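Local coordinates for protein predicted protease of the collagenase family (Methanopyrus kandleri, PDB 5D88) that probably acts as a peptidase of the U32 family, has a TIM-barrel fold and binds a zinc ion, at residues Tyr26-Cys29 against His33-Thr36; Asp35-Asp40 against Arg76-Gln81. One frame throughout, in Å; residues are numbered along the deposited sequence.

Contact 1: residues Tyr26-Cys29 against His33-Thr36; sequences YLCC and HLDT
His33 and Cys29 illustrate how a side chain can satisfy the backbone just beyond a strand. The hydrogen bond between them runs from Cys29 N to His33 ND1 over 3.1 Å and is nearly straight (161°). The donor meets the imidazole at its edge, almost exactly in the ring plane. His33 holds CG anti to its own backbone N (chi1 -160°), which carries the ring across to 26-29 and brings ND1 up to the amide of Cys29. A second polar approach involves the ring carbon between the two nitrogens: His33 CE1 lies 3.2 Å from Leu27 O, which reaches the ring obliquely.

Apolar packing runs alongside. The sulfur of Cys28 rests against the start of Leu34, with SG 3.7 Å from CB and 3.6 Å from Leu34 N. Cys28 and Cys29 both turn their sulfurs obliquely to the imidazole, neither squarely over a face. Ile69 and Val72 of helix 63-75 pack on Cys28 and Leu34, respectively.

Within 33-36 the main chain is tied down too, because His33 O accepts both Thr36 N and Thr36 OG1, the hydroxyl at 2.9 Å and in the carbonyl plane. The contact lies where strand 23-27, the first of the TIM barrel, leads into the short helix 31-34 of the first beta-alpha-beta unit.

Replacing His33 by alanine removes the ring, and the buried Cys29 N would probably lose its acceptor while a gap opened beside Leu27 and Cys28. Because ND1 receives a backbone N-H, it is probably unprotonated, which would leave any ring proton to NE2; the imidazole serves as an acceptor supplied by the short helix, taking the N-H of Cys29 just past the end of strand 23-27, while the backbone of Cys28 still bonds to Val45.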
loop_
_atom_site.group_PDB
_atom_site.type_symbol
_atom_site.label_atom_id
_atom_site.label_comp_id
_atom_site.label_asym_id
_atom_site.label_seq_id
_atom_site.Cartn_x
_atom_site.Cartn_y
_atom_site.Cartn_z
ATOM N N TYR A 26 -2.258 8.590 23.631
ATOM C CA TYR A 26 -1.340 9.594 23.116
ATOM C C TYR A 26 -0.076 8.939 22.577
ATOM O O TYR A 26 0.511 8.066 23.221
ATOM C CB TYR A 26 -0.978 10.609 24.200
ATOM C CG TYR A 26 -2.124 11.516 24.515
ATOM C CD1 TYR A 26 -3.130 11.123 25.377
ATOM C CD2 TYR A 26 -2.225 12.755 23.904
ATOM C CE1 TYR A 26 -4.203 11.959 25.644
ATOM C CE2 TYR A 26 -3.283 13.570 24.149
ATOM C CZ TYR A 26 -4.268 13.179 25.022
ATOM O OH TYR A 26 -5.315 14.038 25.251
ATOM N N LEU A 27 0.335 9.376 21.398
ATOM C CA LEU A 27 1.624 8.996 20.849
ATOM C C LEU A 27 2.739 9.518 21.746
ATOM O O LEU A 27 2.683 10.647 22.240
ATOM C CB LEU A 27 1.766 9.575 19.433
ATOM C CG LEU A 27 3.093 9.277 18.734
ATOM C CD1 LEU A 27 3.179 7.824 18.287
ATOM C CD2 LEU A 27 3.314 10.214 17.569
ATOM N N CYS A 28 3.762 8.694 21.958
ATOM C CA CYS A 28 4.925 9.118 22.725
ATOM C C CYS A 28 6.173 8.637 22.007
ATOM O O CYS A 28 6.401 7.422 21.913
ATOM C CB CYS A 28 4.859 8.580 24.154
ATOM S SG CYS A 28 6.256 9.055 25.125
ATOM N N CYS A 29 6.986 9.591 21.527
ATOM C CA CYS A 29 8.158 9.291 20.712
ATOM C C CYS A 29 9.467 9.470 21.447
ATOM O O CYS A 29 10.527 9.185 20.869
ATOM C CB CYS A 29 8.195 10.170 19.463
ATOM S SG CYS A 29 6.855 9.852 18.367
ATOM N N HIS A 33 8.785 13.578 25.585
ATOM C CA HIS A 33 7.409 13.657 25.097
ATOM C C HIS A 33 6.424 13.092 26.115
ATOM O O HIS A 33 5.280 13.557 26.204
ATOM C CB HIS A 33 7.332 12.879 23.772
ATOM C CG HIS A 33 6.166 13.216 22.883
ATOM N ND1 HIS A 33 5.767 12.382 21.851
ATOM C CD2 HIS A 33 5.348 14.296 22.831
ATOM C CE1 HIS A 33 4.737 12.921 21.225
ATOM N NE2 HIS A 33 4.464 14.088 21.794
ATOM N N LEU A 34 6.854 12.092 26.887
ATOM C CA LEU A 34 5.985 11.460 27.876
ATOM C C LEU A 34 5.496 12.457 28.913
ATOM O O LEU A 34 4.364 12.348 29.401
ATOM C CB LEU A 34 6.728 10.313 28.565
ATOM C CG LEU A 34 5.956 9.494 29.604
ATOM C CD1 LEU A 34 4.690 8.896 28.994
ATOM C CD2 LEU A 34 6.838 8.379 30.205
ATOM N N ASP A 35 6.339 13.425 29.282
ATOM C CA ASP A 35 5.973 14.385 30.315
ATOM C C ASP A 35 4.834 15.305 29.890
ATOM O O ASP A 35 4.278 15.995 30.747
ATOM C CB ASP A 35 7.181 15.243 30.705
ATOM C CG ASP A 35 8.215 14.487 31.526
ATOM O OD1 ASP A 35 7.995 13.311 31.895
ATOM O OD2 ASP A 35 9.264 15.093 31.817
ATOM N N THR A 36 4.493 15.355 28.602
ATOM C CA THR A 36 3.418 16.212 28.108
ATOM C C THR A 36 2.084 15.484 27.982
ATOM O O THR A 36 1.058 16.119 27.706
ATOM C CB THR A 36 3.791 16.802 26.742
ATOM O OG1 THR A 36 3.573 15.822 25.716
ATOM C CG2 THR A 36 5.262 17.254 26.730
#

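Contact 2: residues Asp35-Asp40 against Arg76-Gln81; sequences DTVPED and RGLSVQ
Val37 and Leu78 stand 9.9 Å apart from CA to CA, the former on an irregular loop and the latter just ahead of strand 79-83, so that side chains alone bridge the distance. Arg76 does so with an extended chain from CG to NE, presenting the end of its guanidinium to a single carboxylate oxygen. NH1 donates to Asp35 OD1 over 3.0 Å (154°), on the anti side, while NH2 reaches the same Asp35 OD1 over 3.2 Å, on the syn side. Both nitrogens come from one face of the carboxylate, whose plane is turned 31° from the guanidinium. Arg31 forms a second salt bridge to OD1, so two arginines gather round this charge. A water donates to Asp35 OD2 at 3.0 Å and accepts only a weak bond from Arg76 NH2.

Helix 63-75 ends in a Schellman motif with Gly77, at positive phi, as its C-prime residue; the chain then turns into the third barrel strand, 79-83. Beyond that turn Leu78 points back toward the loop. Its CD1 lies 4.5 Å from Val37 CG1, a loose apolar contact, and both side chains also rest on Ile44 of strand 43-47.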
loop_
_atom_site.group_PDB
_atom_site.type_symbol
_atom_site.label_atom_id
_atom_site.label_comp_id
_atom_site.label_asym_id
_atom_site.label_seq_id
_atom_site.Cartn_x
_atom_site.Cartn_y
_atom_site.Cartn_z
ATOM N N ASP A 35 6.339 13.425 29.282
ATOM C CA ASP A 35 5.973 14.385 30.315
ATOM C C ASP A 35 4.834 15.305 29.890
ATOM O O ASP A 35 4.278 15.995 30.747
ATOM C CB ASP A 35 7.181 15.243 30.705
ATOM C CG ASP A 35 8.215 14.487 31.526
ATOM O OD1 ASP A 35 7.995 13.311 31.895
ATOM O OD2 ASP A 35 9.264 15.093 31.817
ATOM N N THR A 36 4.493 15.355 28.602
ATOM C CA THR A 36 3.418 16.212 28.108
ATOM C C THR A 36 2.084 15.484 27.982
ATOM O O THR A 36 1.058 16.119 27.706
ATOM C CB THR A 36 3.791 16.802 26.742
ATOM O OG1 THR A 36 3.573 15.822 25.716
ATOM C CG2 THR A 36 5.262 17.254 26.730
ATOM N N VAL A 37 2.071 14.182 28.176
ATOM C CA VAL A 37 0.826 13.419 28.107
ATOM C C VAL A 37 -0.075 13.843 29.259
ATOM O O VAL A 37 0.384 13.876 30.415
ATOM C CB VAL A 37 1.123 11.926 28.171
ATOM C CG1 VAL A 37 -0.184 11.114 28.280
ATOM C CG2 VAL A 37 1.930 11.511 26.956
ATOM N N PRO A 38 -1.345 14.152 29.012
ATOM C CA PRO A 38 -2.228 14.549 30.110
ATOM C C PRO A 38 -2.311 13.481 31.189
ATOM O O PRO A 38 -2.286 12.276 30.911
ATOM C CB PRO A 38 -3.575 14.756 29.414
ATOM C CG PRO A 38 -3.205 15.104 28.009
ATOM C CD PRO A 38 -2.028 14.236 27.709
ATOM N N GLU A 39 -2.430 13.943 32.439
ATOM C CA GLU A 39 -2.413 13.030 33.580
ATOM C C GLU A 39 -3.541 12.004 33.522
ATOM O O GLU A 39 -3.357 10.864 33.964
ATOM C CB GLU A 39 -2.496 13.815 34.889
ATOM C CG GLU A 39 -1.178 14.442 35.323
ATOM C CD GLU A 39 -1.240 15.041 36.723
ATOM O OE1 GLU A 39 -1.563 14.306 37.682
ATOM O OE2 GLU A 39 -0.972 16.254 36.861
ATOM N N ASP A 40 -4.704 12.372 32.988
ATOM C CA ASP A 40 -5.859 11.476 32.998
ATOM C C ASP A 40 -5.930 10.571 31.774
ATOM O O ASP A 40 -6.954 9.916 31.559
ATOM C CB ASP A 40 -7.158 12.281 33.114
ATOM C CG ASP A 40 -7.292 13.345 32.034
ATOM O OD1 ASP A 40 -6.555 13.267 31.025
ATOM O OD2 ASP A 40 -8.139 14.259 32.195
ATOM N N ARG A 76 3.494 5.564 36.059
ATOM C CA ARG A 76 2.448 6.567 36.106
ATOM C C ARG A 76 1.064 5.976 35.834
ATOM O O ARG A 76 0.093 6.729 35.693
ATOM C CB ARG A 76 2.794 7.689 35.117
ATOM C CG ARG A 76 4.142 8.378 35.463
ATOM C CD ARG A 76 4.589 9.425 34.439
ATOM N NE ARG A 76 5.860 10.065 34.801
ATOM C CZ ARG A 76 6.474 10.989 34.064
ATOM N NH1 ARG A 76 5.943 11.391 32.914
ATOM N NH2 ARG A 76 7.624 11.519 34.474
ATOM N N GLY A 77 0.959 4.647 35.773
ATOM C CA GLY A 77 -0.314 3.969 35.617
ATOM C C GLY A 77 -0.924 4.047 34.236
ATOM O O GLY A 77 -2.126 3.804 34.084
ATOM N N LEU A 78 -0.133 4.396 33.223
ATOM C CA LEU A 78 -0.612 4.420 31.853
ATOM C C LEU A 78 -0.536 3.027 31.244
ATOM O O LEU A 78 0.443 2.306 31.436
ATOM C CB LEU A 78 0.226 5.397 31.027
ATOM C CG LEU A 78 0.035 6.876 31.377
ATOM C CD1 LEU A 78 1.194 7.735 30.882
ATOM C CD2 LEU A 78 -1.269 7.373 30.786
ATOM N N SER A 79 -1.579 2.649 30.510
ATOM C CA SER A 79 -1.471 1.501 29.620
ATOM C C SER A 79 -0.523 1.841 28.473
ATOM O O SER A 79 -0.296 3.011 28.153
ATOM C CB SER A 79 -2.845 1.091 29.080
ATOM O OG SER A 79 -3.703 0.731 30.144
ATOM N N VAL A 80 0.047 0.804 27.866
ATOM C CA VAL A 80 1.085 0.963 26.851
ATOM C C VAL A 80 0.783 0.075 25.658
ATOM O O VAL A 80 0.642 -1.146 25.800
ATOM C CB VAL A 80 2.483 0.631 27.405
ATOM C CG1 VAL A 80 3.530 0.719 26.307
ATOM C CG2 VAL A 80 2.819 1.562 28.573
ATOM N N GLN A 81 0.758 0.670 24.473
ATOM C CA GLN A 81 0.702 -0.100 23.246
ATOM C C GLN A 81 1.921 0.200 22.389
ATOM O O GLN A 81 2.374 1.344 22.296
ATOM C CB GLN A 81 -0.582 0.181 22.470
ATOM C CG GLN A 81 -1.818 -0.308 23.204
ATOM C CD GLN A 81 -3.129 0.051 22.529
ATOM O OE1 GLN A 81 -3.190 0.903 21.642
ATOM N NE2 GLN A 81 -4.201 -0.593 22.972
HETATM O O HOH W 1 10.458 13.464 34.020
#

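From the N terminus, the chain first closes a very small loop: contact 1 joins the end of strand 23-27 to residues 33-36, with three residues between. Contact 2 starts again from Asp35 and Thr36, which the two contacts share, and closes a far longer loop of 35 intervening residues that takes in strand 43-47 and helix 63-75. The loops follow one another, neither nesting nor crossing. Together they link the first barrel strand, its short crossover helix and the approach to the third strand, 79-83. Leu34 joins the two sites directly, its CD1 lying 4.1 Å from Leu78 CD1, and Tyr26 packs on Val37 and Pro38.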